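Local atomic coordinates of dihydropyrimidinase (Brevibacillus agri, PDB entry 3SFW), a protein that probably catalyses the reversible ring-opening hydrolysis of dihydropyrimidines, as a zinc-dependent member of the amidohydrolase family. Residues G114-H123 with H446-R455. Residues are numbered along the deposited sequence; the frame is centred on the assembly and turned at random.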
ATOM      1  N   GLY A 114      19.740  31.825 -33.511  1.00 21.48           N
ATOM      2  CA  GLY A 114      19.301  32.425 -34.764  1.00 21.76           C
ATOM      3  C   GLY A 114      18.126  31.703 -35.402  1.00 19.99           C
ATOM      4  O   GLY A 114      17.684  32.054 -36.509  1.00 20.78           O
ATOM      5  N   LYS A 115      17.594  30.693 -34.715  1.00 15.35           N
ATOM      6  CA  LYS A 115      16.547  29.855 -35.326  1.00 15.21           C
ATOM      7  C   LYS A 115      15.259  29.795 -34.468  1.00 14.38           C
ATOM      8  O   LYS A 115      14.160  29.981 -34.962  1.00 13.96           O
ATOM      9  CB  LYS A 115      17.105  28.426 -35.615  1.00 19.14           C
ATOM     10  CG  LYS A 115      18.341  28.408 -36.525  1.00 23.85           C
ATOM     11  CD  LYS A 115      19.110  27.062 -36.517  1.00 31.28           C
ATOM     12  CE  LYS A 115      20.617  27.299 -36.158  1.00 31.30           C
ATOM     13  NZ  LYS A 115      21.590  26.269 -36.629  1.00 35.96           N
ATOM     14  N   ALA A 116      15.402  29.693 -33.148  1.00 14.38           N
ATOM     15  CA  ALA A 116      14.205  29.636 -32.256  1.00 11.98           C
ATOM     16  C   ALA A 116      13.360  30.922 -32.287  1.00 15.05           C
ATOM     17  O   ALA A 116      13.939  32.044 -32.385  1.00 12.91           O
ATOM     18  CB  ALA A 116      14.686  29.356 -30.770  1.00 13.70           C
ATOM     19  N   VAL A 117      12.030  30.773 -32.336  1.00 10.20           N
ATOM     20  CA  VAL A 117      11.128  31.927 -32.425  1.00 11.63           C
ATOM     21  C   VAL A 117      10.535  32.236 -31.063  1.00 11.72           C
ATOM     22  O   VAL A 117       9.958  33.302 -30.876  1.00 12.72           O
ATOM     23  CB  VAL A 117      10.004  31.725 -33.453  1.00 11.38           C
ATOM     24  CG1 VAL A 117      10.617  31.297 -34.823  1.00 11.81           C
ATOM     25  CG2 VAL A 117       8.986  30.668 -32.988  1.00 12.76           C
ATOM     26  N   ILE A 118      10.746  31.322 -30.113  1.00 12.51           N
ATOM     27  CA  ILE A 118      10.380  31.579 -28.717  1.00  9.25           C
ATOM     28  C   ILE A 118      11.483  31.056 -27.824  1.00  9.83           C
ATOM     29  O   ILE A 118      12.504  30.522 -28.296  1.00 13.37           O
ATOM     30  CB  ILE A 118       9.027  30.915 -28.325  1.00 11.93           C
ATOM     31  CG1 ILE A 118       8.934  29.515 -28.894  1.00 16.64           C
ATOM     32  CG2 ILE A 118       7.852  31.674 -28.921  1.00 14.28           C
ATOM     33  CD1 ILE A 118       9.069  28.447 -27.989  1.00 16.39           C
ATOM     34  N   ASP A 119      11.356  31.296 -26.510  1.00 11.98           N
ATOM     35  CA  ASP A 119      12.477  31.113 -25.616  1.00  8.39           C
ATOM     36  C   ASP A 119      12.722  29.640 -25.290  1.00 10.81           C
ATOM     37  O   ASP A 119      11.803  28.819 -25.394  1.00 11.70           O
ATOM     38  CB  ASP A 119      12.272  31.897 -24.329  1.00 10.05           C
ATOM     39  CG  ASP A 119      12.419  33.389 -24.550  1.00 13.54           C
ATOM     40  OD1 ASP A 119      12.639  33.776 -25.735  1.00 13.36           O
ATOM     41  OD2 ASP A 119      12.318  34.176 -23.587  1.00 12.62           O
ATOM     42  N   TYR A 120      13.958  29.309 -24.905  1.00 11.36           N
ATOM     43  CA  TYR A 120      14.333  27.890 -24.737  1.00 10.13           C
ATOM     44  C   TYR A 120      15.362  27.748 -23.637  1.00 10.40           C
ATOM     45  O   TYR A 120      16.305  28.568 -23.531  1.00 11.40           O
ATOM     46  CB  TYR A 120      14.878  27.279 -26.050  1.00 12.24           C
ATOM     47  CG  TYR A 120      16.040  28.065 -26.656  1.00 10.29           C
ATOM     48  CD1 TYR A 120      15.803  29.209 -27.453  1.00  9.90           C
ATOM     49  CD2 TYR A 120      17.379  27.646 -26.441  1.00 11.11           C
ATOM     50  CE1 TYR A 120      16.886  30.005 -27.927  1.00 10.29           C
ATOM     51  CE2 TYR A 120      18.447  28.409 -26.921  1.00 13.85           C
ATOM     52  CZ  TYR A 120      18.199  29.553 -27.695  1.00 13.01           C
ATOM     53  OH  TYR A 120      19.282  30.293 -28.156  1.00 14.40           O
ATOM     54  N   GLY A 121      15.285  26.628 -22.923  1.00 11.42           N
ATOM     55  CA  GLY A 121      16.375  26.240 -22.079  1.00 10.54           C
ATOM     56  C   GLY A 121      16.831  24.880 -22.518  1.00 10.76           C
ATOM     57  O   GLY A 121      16.236  24.276 -23.458  1.00 11.98           O
ATOM     58  N   PHE A 122      17.891  24.384 -21.872  1.00 11.86           N
ATOM     59  CA  PHE A 122      18.335  23.019 -22.093  1.00  9.77           C
ATOM     60  C   PHE A 122      18.360  22.228 -20.790  1.00  9.47           C
ATOM     61  O   PHE A 122      18.826  22.727 -19.761  1.00 11.76           O
ATOM     62  CB  PHE A 122      19.767  22.987 -22.689  1.00  9.78           C
ATOM     63  CG  PHE A 122      19.884  23.656 -24.040  1.00 11.19           C
ATOM     64  CD1 PHE A 122      18.904  23.471 -25.041  1.00 12.77           C
ATOM     65  CD2 PHE A 122      20.980  24.473 -24.311  1.00 13.52           C
ATOM     66  CE1 PHE A 122      18.961  24.145 -26.211  1.00 15.18           C
ATOM     67  CE2 PHE A 122      21.048  25.177 -25.530  1.00 16.45           C
ATOM     68  CZ  PHE A 122      20.073  24.985 -26.484  1.00 14.60           C
ATOM     69  N   HIS A 123      18.005  20.930 -20.879  1.00 10.26           N
ATOM     70  CA  HIS A 123      18.463  19.924 -19.888  1.00  9.34           C
ATOM     71  C   HIS A 123      19.759  19.285 -20.409  1.00 11.38           C
ATOM     72  O   HIS A 123      20.025  19.312 -21.604  1.00 10.36           O
ATOM     73  CB  HIS A 123      17.431  18.781 -19.710  1.00  9.33           C
ATOM     74  CG  HIS A 123      16.006  19.229 -19.647  1.00  9.60           C
ATOM     75  ND1 HIS A 123      15.453  19.870 -18.540  1.00  9.42           N
ATOM     76  CD2 HIS A 123      14.992  19.040 -20.529  1.00 10.71           C
ATOM     77  CE1 HIS A 123      14.159  20.045 -18.766  1.00 11.70           C
ATOM     78  NE2 HIS A 123      13.879  19.623 -19.997  1.00 11.22           N
ATOM     79  N   HIS A 446       9.761  35.822 -35.826  1.00 15.09           N
ATOM     80  CA  HIS A 446      10.869  35.554 -36.744  1.00 15.43           C
ATOM     81  C   HIS A 446      11.895  34.598 -36.202  1.00 15.37           C
ATOM     82  O   HIS A 446      12.087  34.492 -34.977  1.00 15.80           O
ATOM     83  CB  HIS A 446      11.553  36.866 -37.181  1.00 15.23           C
ATOM     84  CG  HIS A 446      12.163  37.651 -36.054  1.00 17.83           C
ATOM     85  ND1 HIS A 446      11.486  38.653 -35.396  1.00 20.47           N
ATOM     86  CD2 HIS A 446      13.427  37.659 -35.555  1.00 17.32           C
ATOM     87  CE1 HIS A 446      12.276  39.182 -34.471  1.00 20.05           C
ATOM     88  NE2 HIS A 446      13.476  38.639 -34.591  1.00 20.18           N
ATOM     89  N   ALA A 447      12.529  33.862 -37.108  1.00 15.41           N
ATOM     90  CA  ALA A 447      13.678  33.019 -36.705  1.00 12.42           C
ATOM     91  C   ALA A 447      14.672  33.852 -35.893  1.00 16.21           C
ATOM     92  O   ALA A 447      15.108  34.919 -36.343  1.00 15.82           O
ATOM     93  CB  ALA A 447      14.382  32.419 -37.965  1.00 16.57           C
ATOM     94  N   GLY A 448      15.075  33.327 -34.728  1.00 14.60           N
ATOM     95  CA  GLY A 448      16.069  33.999 -33.896  1.00 12.74           C
ATOM     96  C   GLY A 448      15.513  35.016 -32.899  1.00 16.62           C
ATOM     97  O   GLY A 448      16.262  35.561 -32.083  1.00 17.93           O
ATOM     98  N   ALA A 449      14.204  35.226 -32.901  1.00 14.57           N
ATOM     99  CA  ALA A 449      13.608  36.081 -31.864  1.00 13.78           C
ATOM    100  C   ALA A 449      13.775  35.491 -30.455  1.00 12.82           C
ATOM    101  O   ALA A 449      13.811  36.227 -29.442  1.00 14.27           O
ATOM    102  CB  ALA A 449      12.127  36.300 -32.161  1.00 14.47           C
ATOM    103  N   GLY A 450      13.681  34.168 -30.387  1.00 11.95           N
ATOM    104  CA  GLY A 450      13.752  33.434 -29.124  1.00  9.82           C
ATOM    105  C   GLY A 450      15.103  33.560 -28.477  1.00 13.34           C
ATOM    106  O   GLY A 450      16.116  33.762 -29.157  1.00 15.72           O
ATOM    107  N   ARG A 451      15.112  33.553 -27.140  1.00 11.72           N
ATOM    108  CA  ARG A 451      16.357  33.652 -26.349  1.00 12.52           C
ATOM    109  C   ARG A 451      16.541  32.461 -25.418  1.00 12.76           C
ATOM    110  O   ARG A 451      15.571  31.866 -24.941  1.00 14.51           O
ATOM    111  CB  ARG A 451      16.394  34.928 -25.489  1.00 17.63           C
ATOM    112  CG  ARG A 451      16.260  36.185 -26.348  1.00 26.71           C
ATOM    113  CD  ARG A 451      17.034  37.336 -25.769  1.00 34.54           C
ATOM    114  NE  ARG A 451      16.372  37.873 -24.599  1.00 37.35           N
ATOM    115  CZ  ARG A 451      15.905  39.122 -24.509  1.00 40.50           C
ATOM    116  NH1 ARG A 451      15.289  39.513 -23.399  1.00 38.60           N
ATOM    117  NH2 ARG A 451      16.047  39.973 -25.520  1.00 38.45           N
ATOM    118  N   TYR A 452      17.804  32.145 -25.168  1.00 13.55           N
ATOM    119  CA  TYR A 452      18.168  31.063 -24.248  1.00 12.13           C
ATOM    120  C   TYR A 452      17.843  31.524 -22.841  1.00 15.88           C
ATOM    121  O   TYR A 452      18.129  32.679 -22.481  1.00 17.41           O
ATOM    122  CB  TYR A 452      19.689  30.758 -24.349  1.00 13.13           C
ATOM    123  CG  TYR A 452      20.135  29.747 -23.302  1.00 12.32           C
ATOM    124  CD1 TYR A 452      19.743  28.407 -23.404  1.00 11.78           C
ATOM    125  CD2 TYR A 452      20.982  30.115 -22.228  1.00 14.25           C
ATOM    126  CE1 TYR A 452      20.119  27.464 -22.444  1.00 13.81           C
ATOM    127  CE2 TYR A 452      21.312  29.189 -21.237  1.00 13.61           C
ATOM    128  CZ  TYR A 452      20.896  27.870 -21.363  1.00 14.54           C
ATOM    129  OH  TYR A 452      21.258  26.933 -20.442  1.00 15.24           O
ATOM    130  N   VAL A 453      17.293  30.623 -22.033  1.00 13.44           N
ATOM    131  CA  VAL A 453      16.974  30.940 -20.625  1.00 14.63           C
ATOM    132  C   VAL A 453      17.932  30.235 -19.684  1.00 14.21           C
ATOM    133  O   VAL A 453      18.072  29.004 -19.751  1.00 12.91           O
ATOM    134  CB  VAL A 453      15.531  30.474 -20.287  1.00 14.59           C
ATOM    135  CG1 VAL A 453      15.194  30.820 -18.805  1.00 16.16           C
ATOM    136  CG2 VAL A 453      14.564  31.190 -21.238  1.00 19.04           C
ATOM    137  N   LYS A 454      18.712  31.012 -18.923  1.00 13.32           N
ATOM    138  CA  LYS A 454      19.645  30.435 -17.925  1.00 14.61           C
ATOM    139  C   LYS A 454      18.860  30.185 -16.648  1.00 16.64           C
ATOM    140  O   LYS A 454      18.242  31.115 -16.116  1.00 17.48           O
ATOM    141  CB  LYS A 454      20.824  31.418 -17.625  1.00 21.21           C
ATOM    142  CG  LYS A 454      21.983  31.403 -18.650  1.00 31.56           C
ATOM    143  CD  LYS A 454      23.165  32.321 -18.179  1.00 36.19           C
ATOM    144  CE  LYS A 454      24.587  31.870 -18.684  1.00 39.64           C
ATOM    145  NZ  LYS A 454      24.661  31.200 -20.036  1.00 37.73           N
ATOM    146  N   ARG A 455      18.741  28.920 -16.247  1.00  9.28           N
ATOM    147  CA  ARG A 455      17.802  28.562 -15.200  1.00  9.27           C
ATOM    148  C   ARG A 455      18.416  28.507 -13.834  1.00 10.59           C
ATOM    149  O   ARG A 455      19.633  28.295 -13.689  1.00 12.25           O
ATOM    150  CB  ARG A 455      17.140  27.226 -15.584  1.00  9.68           C
ATOM    151  CG  ARG A 455      16.402  27.407 -16.943  1.00  9.16           C
ATOM    152  CD  ARG A 455      15.731  26.103 -17.464  1.00  8.96           C
ATOM    153  NE  ARG A 455      16.716  25.040 -17.691  1.00 10.29           N
ATOM    154  CZ  ARG A 455      16.812  23.943 -16.942  1.00  9.94           C
ATOM    155  NH1 ARG A 455      17.733  23.014 -17.248  1.00  9.15           N
ATOM    156  NH2 ARG A 455      15.956  23.747 -15.906  1.00  9.25           N
TER
HETATM  157  O   HOH W   1      16.944  32.088 -31.535  1.00 26.91           O
HETATM  158  O   HOH W   2       9.066  35.136 -32.934  1.00 12.09           O
HETATM  159  O   HOH W   3      18.890  32.624 -29.203  1.00 26.05           O
HETATM  160  O   HOH W   4      18.490  26.248 -19.639  1.00 10.56           O
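The carbonyl oxygen of A116 is gripped by G450 N at 2.9 Å, from above the carbonyl plane, and more weakly by G448 N, in the H446-A449 type II turn. D119 OD1 takes R451 N at 2.9 Å, nearly straight (167°) but from above the carboxylate plane; the same oxygen pairs with R433, while OD2 meets K382. Main chains run parallel from here: Y120 N donates to R451 O, and V453 N to Y120 O at 2.7 Å, a single beta bridge. With CG between backbone N and carbonyl carbon (chi1 54°), the Y120 ring receives Y452 CA over one face, 3.8 Å from its centroid (CH-pi), and its CE2 touches Y452 CB at 3.7 Å. A serine in place of Y120 would probably leave Y452 CA without this cover and the Y452 side chain less firmly held. Y452 CE1 also meets F122 CD2 at 3.6 Å. R455 NH1 bonds F122 O (2.8 Å) and S148; water 4 joins R455 NE, F122 N, V453 O and Y452 OH, which also bonds E144 O. The C-terminal loop thus lines strand 119-124, across from its parallel neighbour 86-93, with helix 74-83 packing on V117, I118 and F122.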